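Local coordinates for leucine--trna ligase (Agrobacterium radiobacter, PDB 5AH5), which probably attaches leucine to tRNA(Leu) at the expense of ATP, as a class I aminoacyl-tRNA synthetase, here caught with tRNA and a leucyl-adenylate analogue, at residues D58-M63 against A671-F676; L137-Y142 against T437-E442; I430-C435 against A471-C476; L599-T604 against A681-M686. All blocks are in the same frame, centred on the assembly; numbering follows the deposited sequence.

How the contacts relate
From the N terminus, helix 48-66 is the first element to be used: contact 1 joins it to the end of helix 653-674 and so closes a loop of some 600 residues, within which contacts 2 and 3 both lie. Contact 2 brings helix 128-143 against residues 437-442, and contact 3 joins 430-435 to 471-476 around the zinc ion. These two cross along the chain and meet in space, Ile-438 pairing with Ile-430 in one antiparallel sheet. Contact 4, between helices 592-601 and 678-695, crosses contact 1 and touches it through Thr-59 and Leu-600. Contacts 1 and 4 thus tie the synthetase core to the anticodon-binding domain; on the opposite side of the chain's centre, contact 3 forms the zinc site and contact 2 fastens helix 128-143 beside it.

Contact 1: D58-M63 against A671-F676; sequences DTLARM and ADVERF. With nucleotides of chain D.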
# COMPACT_ATOMS: atom_id res chain seq x y z
N ASP B 58 -6.14 -13.39 3.28
CA ASP B 58 -6.97 -14.42 3.81
C ASP B 58 -6.23 -15.42 4.78
O ASP B 58 -6.80 -15.90 5.74
CB ASP B 58 -7.55 -15.28 2.71
CG ASP B 58 -8.71 -16.14 3.21
OD1 ASP B 58 -9.62 -15.58 3.86
OD2 ASP B 58 -8.72 -17.37 2.99
N THR B 59 -5.04 -15.84 4.37
CA THR B 59 -4.19 -16.69 5.15
C THR B 59 -3.93 -16.07 6.51
O THR B 59 -4.13 -16.73 7.53
CB THR B 59 -2.90 -17.05 4.35
OG1 THR B 59 -3.30 -17.93 3.28
CG2 THR B 59 -1.90 -17.79 5.25
N LEU B 60 -3.49 -14.81 6.54
CA LEU B 60 -3.28 -14.16 7.77
C LEU B 60 -4.58 -14.12 8.60
O LEU B 60 -4.62 -14.48 9.77
CB LEU B 60 -2.77 -12.75 7.49
CG LEU B 60 -2.57 -11.91 8.73
CD1 LEU B 60 -1.61 -12.58 9.72
CD2 LEU B 60 -2.02 -10.59 8.30
N ALA B 61 -5.69 -13.70 7.97
CA ALA B 61 -6.92 -13.51 8.70
C ALA B 61 -7.38 -14.84 9.34
O ALA B 61 -7.77 -14.83 10.48
CB ALA B 61 -8.03 -12.97 7.80
N ARG B 62 -7.36 -15.93 8.60
CA ARG B 62 -7.78 -17.20 9.11
C ARG B 62 -6.94 -17.65 10.33
O ARG B 62 -7.47 -18.19 11.27
CB ARG B 62 -7.64 -18.27 8.01
CG ARG B 62 -8.77 -18.22 7.00
CD ARG B 62 -8.50 -19.20 5.89
NE ARG B 62 -9.51 -19.19 4.87
CZ ARG B 62 -10.60 -19.95 4.83
NH1 ARG B 62 -10.90 -20.82 5.77
NH2 ARG B 62 -11.42 -19.82 3.78
N MET B 63 -5.65 -17.35 10.30
CA MET B 63 -4.80 -17.68 11.41
C MET B 63 -5.21 -16.80 12.59
O MET B 63 -5.27 -17.29 13.72
CB MET B 63 -3.32 -17.47 11.11
CG MET B 63 -2.51 -18.14 12.20
SD MET B 63 -0.79 -17.85 12.02
CE MET B 63 -0.39 -16.16 12.39
N ALA B 671 4.92 -17.65 13.62
CA ALA B 671 5.79 -16.47 13.46
C ALA B 671 5.91 -16.06 11.97
O ALA B 671 5.94 -14.87 11.66
CB ALA B 671 7.19 -16.71 14.06
N ASP B 672 5.99 -17.05 11.07
CA ASP B 672 6.22 -16.75 9.68
C ASP B 672 4.98 -16.12 8.97
O ASP B 672 5.16 -15.27 8.16
CB ASP B 672 6.70 -17.96 8.92
CG ASP B 672 8.27 -18.24 9.15
OD1 ASP B 672 9.07 -17.34 9.58
OD2 ASP B 672 8.67 -19.36 8.84
N VAL B 673 3.79 -16.60 9.27
CA VAL B 673 2.53 -16.02 8.73
C VAL B 673 2.44 -14.60 9.16
O VAL B 673 2.14 -13.73 8.32
CB VAL B 673 1.29 -16.78 9.13
CG1 VAL B 673 -0.01 -16.00 8.80
CG2 VAL B 673 1.28 -18.12 8.45
N GLU B 674 2.73 -14.32 10.41
CA GLU B 674 2.58 -12.96 10.87
C GLU B 674 3.64 -12.01 10.38
O GLU B 674 3.44 -10.79 10.45
CB GLU B 674 2.31 -12.89 12.37
CG GLU B 674 3.45 -12.70 13.28
CD GLU B 674 3.08 -13.05 14.74
OE1 GLU B 674 1.88 -12.98 15.12
OE2 GLU B 674 4.02 -13.41 15.49
N ARG B 675 4.74 -12.49 9.79
CA ARG B 675 5.64 -11.53 9.16
C ARG B 675 5.70 -11.71 7.63
O ARG B 675 6.66 -11.24 7.00
CB ARG B 675 7.04 -11.57 9.81
CG ARG B 675 7.79 -12.85 9.54
CD ARG B 675 9.17 -12.90 10.23
NE ARG B 675 9.71 -14.24 10.03
CZ ARG B 675 11.01 -14.53 9.88
NH1 ARG B 675 11.93 -13.58 9.92
NH2 ARG B 675 11.37 -15.79 9.69
N PHE B 676 4.69 -12.38 7.08
CA PHE B 676 4.53 -12.63 5.64
C PHE B 676 5.57 -13.53 4.97
O PHE B 676 5.75 -13.47 3.75
CB PHE B 676 4.39 -11.26 4.86
CG PHE B 676 2.98 -10.66 4.93
CD1 PHE B 676 2.39 -10.38 6.15
CD2 PHE B 676 2.28 -10.35 3.75
CE1 PHE B 676 1.11 -9.81 6.21
CE2 PHE B 676 0.98 -9.82 3.78
CZ PHE B 676 0.40 -9.53 5.00
P U D 16 15.67 -15.69 10.38
OP1 U D 16 14.38 -15.65 9.60
OP2 U D 16 16.65 -14.63 10.16
O5' U D 16 15.27 -15.92 11.90
C5' U D 16 15.90 -15.21 12.98
C4' U D 16 15.09 -13.96 13.26
O4' U D 16 13.71 -14.32 13.51
C3' U D 16 15.51 -13.18 14.49
O3' U D 16 15.15 -11.82 14.28
C2' U D 16 14.78 -13.94 15.59
O2' U D 16 14.57 -13.22 16.79
C1' U D 16 13.45 -14.28 14.90
N1 U D 16 12.76 -15.53 15.28
C2 U D 16 11.51 -15.75 14.71
O2 U D 16 10.98 -14.96 13.94
N3 U D 16 10.91 -16.93 15.08
C4 U D 16 11.40 -17.89 15.93
O4 U D 16 10.73 -18.90 16.16
C5 U D 16 12.70 -17.60 16.48
C6 U D 16 13.32 -16.46 16.14
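Val-673 meets Leu-60 and Met-63 where helix 48-66 of the class I synthetase core lies against the end of helix 653-674 in the anticodon-binding domain. That second helix closes with a Schellman motif: Phe-676, at positive phi, is its C-prime residue, with Phe-676 N bonded to Val-673 O and His-677 N to Asp-672 O.

The contact between the helices is apolar. Met-63 and Val-673 reach toward each other tip to tip, with CE of Met-63 3.6 Å from CG1 of Val-673 and SD 3.7 Å from its CB. The methionine chain bends at its last torsion (chi3 71°), which lays CE against the valine. Leu-60 serves two partners with its two branches: CD1 lies 3.9 Å from Val-673 CG1, while CD2 approaches Phe-676 CE1 at 3.8 Å. Tyr-560 stacks on the Phe-676 ring, and Phe-718 packs on both Thr-59 and Val-673.

Charged groups lie around this apolar contact. Arg-62 NE bonds to Asp-58 OD2, which also pairs with Arg-596, and Glu-674 pairs with Arg-67. Arg-675 holds Asp-672 side-on, NE and NH2 both donating to OD1 in the guanidinium plane, which probably helps fix the plane's orientation for the tRNA. O2 of U16 of chain D lies over one face of this group, and at its edge NH1 and NH2 both donate to OP1 of the same nucleotide, NH2 at 3.0 Å with an N-H...O angle of 155°.

Contact 2: L137-Y142 against T437-E442; sequences LFLDLY and TIPVAE
The ring of Tyr-142 turns its edge to Pro-439, whose CG lies near the ring plane 3.9 Å from CE2, the two side chains crossing at about a right angle. Trp-189 also meets this tyrosine, with the ring planes at about 80° to each other. Beyond the ring, the phenol OH reaches Thr-437 OG1 in a short hydrogen bond of 2.6 Å in which either hydroxyl could be the donor. The threonine's first torsion (chi1 72°) sets OG1 between its backbone N and carbonyl carbon, where it meets the phenol OH. A water closes a second route between the same two residues, donating to Thr-437 O at 2.7 Å and lying 3.0 Å from Tyr-142 OH.

Helix 128-143 here packs against the short strand 438-439 and the chain that follows it. This strand pairs antiparallel with 425-432, the strand leading into the zinc site, and Thr-437 lies about 8 Å, side chain to side chain, from the zinc ligands Cys-432 and Cys-435.

One turn before Tyr-142, Leu-139 extends the apolar surface. Its CD2 rests 3.7 Å from Pro-439 CB, and its other methyl, CD1, sits 3.5 Å from the backbone oxygen of Val-440. On the strand 425-432 side, Pro-428 packs against the same leucine.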
# COMPACT_ATOMS: atom_id res chain seq x y z
N LEU B 137 -18.45 14.61 3.86
CA LEU B 137 -17.04 14.87 4.17
C LEU B 137 -16.51 16.03 3.33
O LEU B 137 -15.79 16.88 3.83
CB LEU B 137 -16.18 13.63 3.94
CG LEU B 137 -16.24 12.48 4.95
CD1 LEU B 137 -15.11 11.54 4.57
CD2 LEU B 137 -16.08 12.97 6.37
N PHE B 138 -16.86 16.07 2.04
CA PHE B 138 -16.37 17.16 1.18
C PHE B 138 -16.82 18.50 1.75
O PHE B 138 -16.01 19.44 1.83
CB PHE B 138 -16.86 16.97 -0.23
CG PHE B 138 -16.46 18.06 -1.18
CD1 PHE B 138 -17.11 19.31 -1.17
CD2 PHE B 138 -15.50 17.83 -2.16
CE1 PHE B 138 -16.73 20.31 -2.07
CE2 PHE B 138 -15.17 18.81 -3.08
CZ PHE B 138 -15.76 20.05 -3.02
N LEU B 139 -18.09 18.58 2.15
CA LEU B 139 -18.64 19.87 2.66
C LEU B 139 -18.04 20.28 3.98
O LEU B 139 -17.78 21.48 4.23
CB LEU B 139 -20.17 19.85 2.71
CG LEU B 139 -20.77 19.83 1.31
CD1 LEU B 139 -22.27 19.67 1.37
CD2 LEU B 139 -20.41 21.10 0.53
N ASP B 140 -17.75 19.29 4.83
CA ASP B 140 -16.97 19.58 6.08
C ASP B 140 -15.59 20.14 5.78
O ASP B 140 -15.20 21.24 6.28
CB ASP B 140 -16.99 18.39 7.01
CG ASP B 140 -16.59 18.74 8.44
OD1 ASP B 140 -16.73 19.90 8.87
OD2 ASP B 140 -16.09 17.82 9.13
N LEU B 141 -14.85 19.50 4.88
CA LEU B 141 -13.52 20.01 4.53
C LEU B 141 -13.59 21.37 3.84
O LEU B 141 -12.69 22.22 4.03
CB LEU B 141 -12.76 19.01 3.66
CG LEU B 141 -11.99 17.90 4.44
CD1 LEU B 141 -12.86 16.93 5.24
CD2 LEU B 141 -11.15 17.14 3.43
N TYR B 142 -14.64 21.58 3.02
CA TYR B 142 -14.90 22.89 2.43
C TYR B 142 -15.18 23.97 3.48
O TYR B 142 -14.52 25.00 3.47
CB TYR B 142 -16.05 22.82 1.42
CG TYR B 142 -16.41 24.15 0.77
CD1 TYR B 142 -15.48 24.88 0.01
CD2 TYR B 142 -17.68 24.67 0.92
CE1 TYR B 142 -15.82 26.12 -0.56
CE2 TYR B 142 -18.04 25.88 0.36
CZ TYR B 142 -17.11 26.59 -0.37
OH TYR B 142 -17.56 27.75 -0.90
N THR B 437 -20.20 30.44 -4.51
CA THR B 437 -20.18 28.97 -4.41
C THR B 437 -20.89 28.59 -3.11
O THR B 437 -20.49 29.00 -2.04
CB THR B 437 -18.75 28.38 -4.50
OG1 THR B 437 -18.04 28.65 -3.29
CG2 THR B 437 -17.97 28.97 -5.68
N ILE B 438 -21.93 27.79 -3.20
CA ILE B 438 -22.75 27.48 -2.03
C ILE B 438 -22.88 25.99 -1.85
O ILE B 438 -23.21 25.27 -2.81
CB ILE B 438 -24.17 28.10 -2.15
CG1 ILE B 438 -24.06 29.61 -2.41
CG2 ILE B 438 -25.01 27.83 -0.90
CD1 ILE B 438 -23.51 30.42 -1.25
N PRO B 439 -22.72 25.53 -0.60
CA PRO B 439 -22.95 24.15 -0.32
C PRO B 439 -24.37 23.73 -0.57
O PRO B 439 -25.28 24.46 -0.26
CB PRO B 439 -22.64 24.03 1.20
CG PRO B 439 -21.73 25.12 1.48
CD PRO B 439 -22.11 26.23 0.54
N VAL B 440 -24.54 22.55 -1.14
CA VAL B 440 -25.85 21.94 -1.17
C VAL B 440 -26.23 21.72 0.30
O VAL B 440 -25.39 21.31 1.11
CB VAL B 440 -25.82 20.59 -1.92
CG1 VAL B 440 -27.08 19.77 -1.71
CG2 VAL B 440 -25.62 20.84 -3.41
N ALA B 441 -27.49 21.92 0.60
CA ALA B 441 -28.00 21.72 1.95
C ALA B 441 -28.03 20.24 2.26
O ALA B 441 -28.38 19.43 1.40
CB ALA B 441 -29.44 22.29 2.06
N GLU B 442 -27.74 19.90 3.51
CA GLU B 442 -27.64 18.50 3.93
C GLU B 442 -28.90 17.69 3.60
O GLU B 442 -28.82 16.51 3.22
CB GLU B 442 -27.33 18.42 5.43
CG GLU B 442 -27.00 17.00 5.87
CD GLU B 442 -26.12 16.95 7.09
OE1 GLU B 442 -24.93 17.34 6.98
OE2 GLU B 442 -26.61 16.53 8.15
O HOH W 1 -19.92 28.83 0.59

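Contact 3: I430-C435 against A471-C476; sequences IHCSEC and AKCPQC. With ZN (zinc ion), chain H.
Cys-432 and Cys-435 from one segment and Cys-473 and Cys-476 from the other close on a single zinc ion, each through SG. The bonds run from 2.2 Å between Cys-435 SG and the zinc to 2.6 Å between Cys-476 SG and the metal. Neighbouring sulfurs from the two segments lie near contact distance, Cys-435 SG being 3.8 Å from Cys-473 SG.

Next come the groups that position the thiolates. In each segment the N-H of the second cysteine points back at the sulfur of the first. Cys-435 N donates to Cys-432 SG almost straight, at 174°, and Cys-476 N donates to Cys-473 SG at 167°. Two CxxC turns thus form a Cys4 zinc site, each leaving the end of a strand, 425-432 or 470-472. They are alike in the first cysteine, where SG is anti to the backbone N (chi1 near 175°), and differ in the rotation of the second. These N-H groups would be expected to offset part of the negative charge on the sulfurs.

Around the zinc site, Glu-434 brings OE1 within 3.4 Å of Cys-476 SG, while OE1 of Gln-475 lies against CB of Cys-435 on the other loop.

Farther out, Ile-430 extends its CD1 between the CB of Ala-471 and the ring of Pro-474, 3.9 Å from Ala-471 CB and likewise from Pro-474 CG. The same methyl meets the backbone oxygen of Lys-472 at 3.4 Å. Strand 479-482 pairs with both 425-432 and 470-472, and its Ala-480 packs on Ile-430 and Cys-473.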
# COMPACT_ATOMS: atom_id res chain seq x y z
N ILE B 430 -23.40 24.31 -5.34
CA ILE B 430 -24.21 25.06 -6.26
C ILE B 430 -23.55 26.38 -6.54
O ILE B 430 -23.13 27.04 -5.66
CB ILE B 430 -25.63 25.24 -5.71
CG1 ILE B 430 -26.33 23.85 -5.73
CG2 ILE B 430 -26.41 26.23 -6.59
CD1 ILE B 430 -27.66 23.74 -5.01
N HIS B 431 -23.45 26.77 -7.82
CA HIS B 431 -22.87 28.05 -8.17
C HIS B 431 -23.99 29.07 -8.54
O HIS B 431 -24.80 28.84 -9.48
CB HIS B 431 -21.93 27.89 -9.36
CG HIS B 431 -20.77 26.98 -9.10
ND1 HIS B 431 -19.52 27.45 -8.82
CD2 HIS B 431 -20.68 25.63 -9.12
CE1 HIS B 431 -18.69 26.43 -8.70
NE2 HIS B 431 -19.37 25.32 -8.89
N CYS B 432 -23.98 30.17 -7.80
CA CYS B 432 -25.04 31.18 -7.86
C CYS B 432 -24.40 32.44 -8.36
O CYS B 432 -23.41 32.87 -7.80
CB CYS B 432 -25.66 31.44 -6.48
SG CYS B 432 -26.92 32.79 -6.56
N SER B 433 -24.98 33.05 -9.40
CA SER B 433 -24.46 34.33 -9.92
C SER B 433 -24.49 35.44 -8.84
O SER B 433 -23.53 36.20 -8.74
CB SER B 433 -25.17 34.75 -11.22
OG SER B 433 -26.57 34.52 -11.18
N GLU B 434 -25.53 35.48 -8.01
CA GLU B 434 -25.57 36.39 -6.82
C GLU B 434 -24.53 35.96 -5.75
O GLU B 434 -23.52 36.63 -5.56
CB GLU B 434 -26.98 36.45 -6.16
CG GLU B 434 -28.20 36.78 -7.04
CD GLU B 434 -29.55 36.48 -6.35
OE1 GLU B 434 -29.68 36.70 -5.11
OE2 GLU B 434 -30.52 36.04 -7.03
N CYS B 435 -24.76 34.81 -5.11
CA CYS B 435 -24.07 34.45 -3.85
C CYS B 435 -22.68 33.80 -4.00
O CYS B 435 -21.93 33.75 -3.02
CB CYS B 435 -24.95 33.53 -3.04
SG CYS B 435 -26.70 34.01 -3.01
N ALA B 471 -30.49 24.17 -10.53
CA ALA B 471 -30.60 24.07 -9.09
C ALA B 471 -31.00 25.41 -8.44
O ALA B 471 -30.56 26.49 -8.87
CB ALA B 471 -29.27 23.62 -8.52
N LYS B 472 -31.79 25.34 -7.39
CA LYS B 472 -32.04 26.53 -6.58
C LYS B 472 -30.84 26.85 -5.70
O LYS B 472 -30.28 25.97 -5.06
CB LYS B 472 -33.29 26.34 -5.70
CG LYS B 472 -34.59 26.09 -6.47
CD LYS B 472 -34.84 27.09 -7.58
CE LYS B 472 -36.20 26.84 -8.22
NZ LYS B 472 -36.34 27.68 -9.44
N CYS B 473 -30.43 28.11 -5.68
CA CYS B 473 -29.43 28.54 -4.75
C CYS B 473 -29.99 28.35 -3.33
O CYS B 473 -31.08 28.89 -3.02
CB CYS B 473 -29.08 29.99 -4.96
SG CYS B 473 -27.96 30.54 -3.68
N PRO B 474 -29.29 27.57 -2.47
CA PRO B 474 -29.83 27.32 -1.09
C PRO B 474 -29.76 28.54 -0.16
O PRO B 474 -30.39 28.52 0.88
CB PRO B 474 -28.96 26.18 -0.55
CG PRO B 474 -28.09 25.74 -1.70
CD PRO B 474 -28.02 26.87 -2.69
N GLN B 475 -28.95 29.54 -0.50
CA GLN B 475 -28.90 30.81 0.21
C GLN B 475 -30.05 31.78 -0.21
O GLN B 475 -30.92 32.09 0.62
CB GLN B 475 -27.54 31.45 0.00
CG GLN B 475 -27.28 32.63 0.90
CD GLN B 475 -25.80 32.96 0.97
OE1 GLN B 475 -25.35 33.93 0.36
NE2 GLN B 475 -25.04 32.13 1.69
N CYS B 476 -30.09 32.21 -1.47
CA CYS B 476 -31.12 33.17 -1.91
C CYS B 476 -32.41 32.56 -2.44
O CYS B 476 -33.45 33.21 -2.40
CB CYS B 476 -30.54 34.13 -2.95
SG CYS B 476 -30.43 33.46 -4.62
ZN ZN H . -27.94 32.78 -4.38

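Contact 4: L599-T604 against A681-M686; sequences LLFKTT and AIAAIM. With nucleotides of chain D.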
# COMPACT_ATOMS: atom_id res chain seq x y z
N LEU B 599 0.96 -19.69 -5.30
CA LEU B 599 1.35 -18.27 -5.19
C LEU B 599 2.07 -17.94 -3.92
O LEU B 599 2.86 -16.98 -3.87
CB LEU B 599 0.14 -17.32 -5.32
CG LEU B 599 -0.46 -17.34 -6.75
CD1 LEU B 599 -1.91 -16.81 -6.71
CD2 LEU B 599 0.40 -16.53 -7.71
N LEU B 600 1.68 -18.59 -2.84
CA LEU B 600 2.28 -18.24 -1.56
C LEU B 600 3.67 -18.94 -1.39
O LEU B 600 4.55 -18.39 -0.77
CB LEU B 600 1.33 -18.61 -0.40
CG LEU B 600 0.05 -17.74 -0.22
CD1 LEU B 600 -0.59 -18.08 1.11
CD2 LEU B 600 0.37 -16.28 -0.24
N PHE B 601 3.82 -20.13 -1.91
CA PHE B 601 5.07 -20.91 -1.78
C PHE B 601 6.13 -20.57 -2.86
O PHE B 601 7.28 -20.86 -2.69
CB PHE B 601 4.73 -22.40 -1.77
CG PHE B 601 5.93 -23.32 -1.68
CD1 PHE B 601 6.69 -23.39 -0.53
CD2 PHE B 601 6.24 -24.19 -2.75
CE1 PHE B 601 7.79 -24.25 -0.44
CE2 PHE B 601 7.30 -25.10 -2.66
CZ PHE B 601 8.09 -25.12 -1.51
N LYS B 602 5.76 -19.91 -3.96
CA LYS B 602 6.66 -19.78 -5.11
C LYS B 602 7.90 -18.96 -4.75
O LYS B 602 8.99 -19.33 -5.11
CB LYS B 602 5.93 -19.17 -6.32
CG LYS B 602 6.79 -18.92 -7.55
CD LYS B 602 7.40 -20.19 -8.10
CE LYS B 602 7.84 -19.96 -9.54
NZ LYS B 602 8.91 -20.89 -9.93
N THR B 603 7.76 -17.90 -3.97
CA THR B 603 8.91 -17.04 -3.71
C THR B 603 8.55 -16.20 -2.55
O THR B 603 7.56 -16.44 -1.91
CB THR B 603 9.30 -16.19 -4.94
OG1 THR B 603 10.48 -15.44 -4.66
CG2 THR B 603 8.17 -15.17 -5.37
N THR B 604 9.40 -15.25 -2.24
CA THR B 604 9.16 -14.32 -1.16
C THR B 604 7.91 -13.46 -1.52
O THR B 604 7.71 -13.13 -2.70
CB THR B 604 10.39 -13.44 -1.06
OG1 THR B 604 11.56 -14.27 -1.16
CG2 THR B 604 10.42 -12.63 0.28
N ALA B 681 6.76 -20.76 5.84
CA ALA B 681 5.77 -21.49 6.67
C ALA B 681 5.29 -22.77 5.99
O ALA B 681 5.07 -23.84 6.60
CB ALA B 681 4.60 -20.57 6.99
N ILE B 682 5.07 -22.68 4.69
CA ILE B 682 4.58 -23.80 3.97
C ILE B 682 5.73 -24.85 3.92
O ILE B 682 5.48 -26.05 3.99
CB ILE B 682 4.09 -23.39 2.53
CG1 ILE B 682 2.73 -22.61 2.63
CG2 ILE B 682 3.85 -24.63 1.70
CD1 ILE B 682 2.33 -21.93 1.32
N ALA B 683 6.96 -24.43 3.72
CA ALA B 683 8.12 -25.41 3.77
C ALA B 683 8.17 -26.19 5.08
O ALA B 683 8.38 -27.40 5.09
CB ALA B 683 9.42 -24.71 3.53
N ALA B 684 7.84 -25.52 6.17
CA ALA B 684 7.80 -26.14 7.48
C ALA B 684 6.76 -27.18 7.56
O ALA B 684 6.97 -28.23 8.14
CB ALA B 684 7.61 -25.10 8.54
N ILE B 685 5.61 -26.96 6.92
CA ILE B 685 4.55 -27.96 6.90
C ILE B 685 4.87 -29.15 6.00
O ILE B 685 4.47 -30.30 6.27
CB ILE B 685 3.20 -27.30 6.47
CG1 ILE B 685 2.69 -26.28 7.53
CG2 ILE B 685 2.15 -28.35 6.20
CD1 ILE B 685 1.73 -25.22 7.01
N MET B 686 5.46 -28.87 4.85
CA MET B 686 6.00 -29.97 4.03
C MET B 686 7.12 -30.81 4.80
O MET B 686 7.15 -32.02 4.69
CB MET B 686 6.61 -29.44 2.74
CG MET B 686 5.60 -28.82 1.77
SD MET B 686 6.29 -28.37 0.16
CE MET B 686 6.72 -26.77 0.63
P C D 24 14.72 -30.28 3.83
OP1 C D 24 14.12 -31.31 4.65
OP2 C D 24 15.68 -30.54 2.78
O5' C D 24 13.52 -29.54 3.04
C5' C D 24 12.32 -29.15 3.73
C4' C D 24 11.44 -28.30 2.80
O4' C D 24 12.04 -27.00 2.60
C3' C D 24 11.28 -28.82 1.40
O3' C D 24 10.37 -29.92 1.47
C2' C D 24 10.83 -27.58 0.67
O2' C D 24 9.54 -27.10 1.01
C1' C D 24 11.77 -26.55 1.30
N1 C D 24 13.03 -26.39 0.57
C2 C D 24 12.98 -25.62 -0.59
O2 C D 24 11.91 -25.09 -0.91
N3 C D 24 14.11 -25.45 -1.31
C4 C D 24 15.25 -26.04 -0.92
N4 C D 24 16.36 -25.81 -1.64
C5 C D 24 15.31 -26.88 0.23
C6 C D 24 14.18 -27.02 0.94
P G D 12 16.78 -18.17 -10.16
OP1 G D 12 16.65 -16.85 -10.81
OP2 G D 12 17.96 -18.41 -9.29
O5' G D 12 15.49 -18.53 -9.30
C5' G D 12 14.17 -18.38 -9.84
C4' G D 12 13.11 -18.78 -8.84
O4' G D 12 13.11 -20.21 -8.62
C3' G D 12 13.22 -18.22 -7.44
O3' G D 12 12.79 -16.90 -7.39
C2' G D 12 12.28 -19.14 -6.69
O2' G D 12 10.89 -19.00 -6.94
C1' G D 12 12.72 -20.48 -7.27
N9 G D 12 13.83 -21.11 -6.55
C8 G D 12 15.17 -21.05 -6.84
N7 G D 12 15.91 -21.74 -6.02
C5 G D 12 14.99 -22.36 -5.17
C6 G D 12 15.20 -23.21 -4.07
O6 G D 12 16.27 -23.67 -3.65
N1 G D 12 14.00 -23.56 -3.45
C2 G D 12 12.76 -23.09 -3.82
N2 G D 12 11.71 -23.52 -3.10
N3 G D 12 12.55 -22.30 -4.86
C4 G D 12 13.71 -21.94 -5.46
P A D 13 13.48 -15.89 -6.44
OP1 A D 13 12.68 -14.65 -6.47
OP2 A D 13 14.89 -15.79 -6.78
O5' A D 13 13.20 -16.58 -5.04
C5' A D 13 14.02 -16.47 -3.88
C4' A D 13 13.67 -17.68 -3.07
O4' A D 13 14.17 -18.86 -3.76
C3' A D 13 14.18 -17.77 -1.64
O3' A D 13 13.17 -17.29 -0.79
C2' A D 13 14.25 -19.28 -1.43
O2' A D 13 13.05 -19.95 -1.06
C1' A D 13 14.73 -19.75 -2.81
N9 A D 13 16.18 -19.77 -2.98
C8 A D 13 17.01 -19.06 -3.81
N7 A D 13 18.28 -19.36 -3.68
C5 A D 13 18.29 -20.34 -2.69
C6 A D 13 19.33 -21.09 -2.10
N6 A D 13 20.62 -20.95 -2.41
N1 A D 13 18.99 -22.01 -1.18
C2 A D 13 17.70 -22.10 -0.80
N3 A D 13 16.64 -21.44 -1.27
C4 A D 13 17.00 -20.61 -2.26
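The end of helix 592-601 in the synthetase core meets helix 678-695 of the anticodon-binding domain, and the tRNA lies along the seam. Ile-682 meets Leu-600 and Phe-601 with two branches. Its CD1 touches CB of Leu-600 and CB of Phe-601, each at 3.9 Å, while CG2 comes 3.8 Å from Phe-601 CD1. The Phe-601 ring also passes Ala-683, whose CB is 4.3 Å from CE1.

Met-686, one turn after Ile-682, makes a Met-aromatic contact, its SD 4.5 Å from the centroid of the Phe-601 ring and 29° off the ring normal. The position of its terminal methyl is doubtful.

This interdomain junction forms part of the tRNA-binding surface. The ribose of C24 of chain D comes up to it, with O2' 3.5 Å from Ala-683 CB. Farther along, the chain follows the RNA: O2' of G12 of chain D donates a 2.7 Å hydrogen bond to the backbone oxygen of Lys-602. Thr-603 OG1 lies 3.0 Å from both O5' and OP1 of A13 of chain D, and which of them takes its proton is not settled.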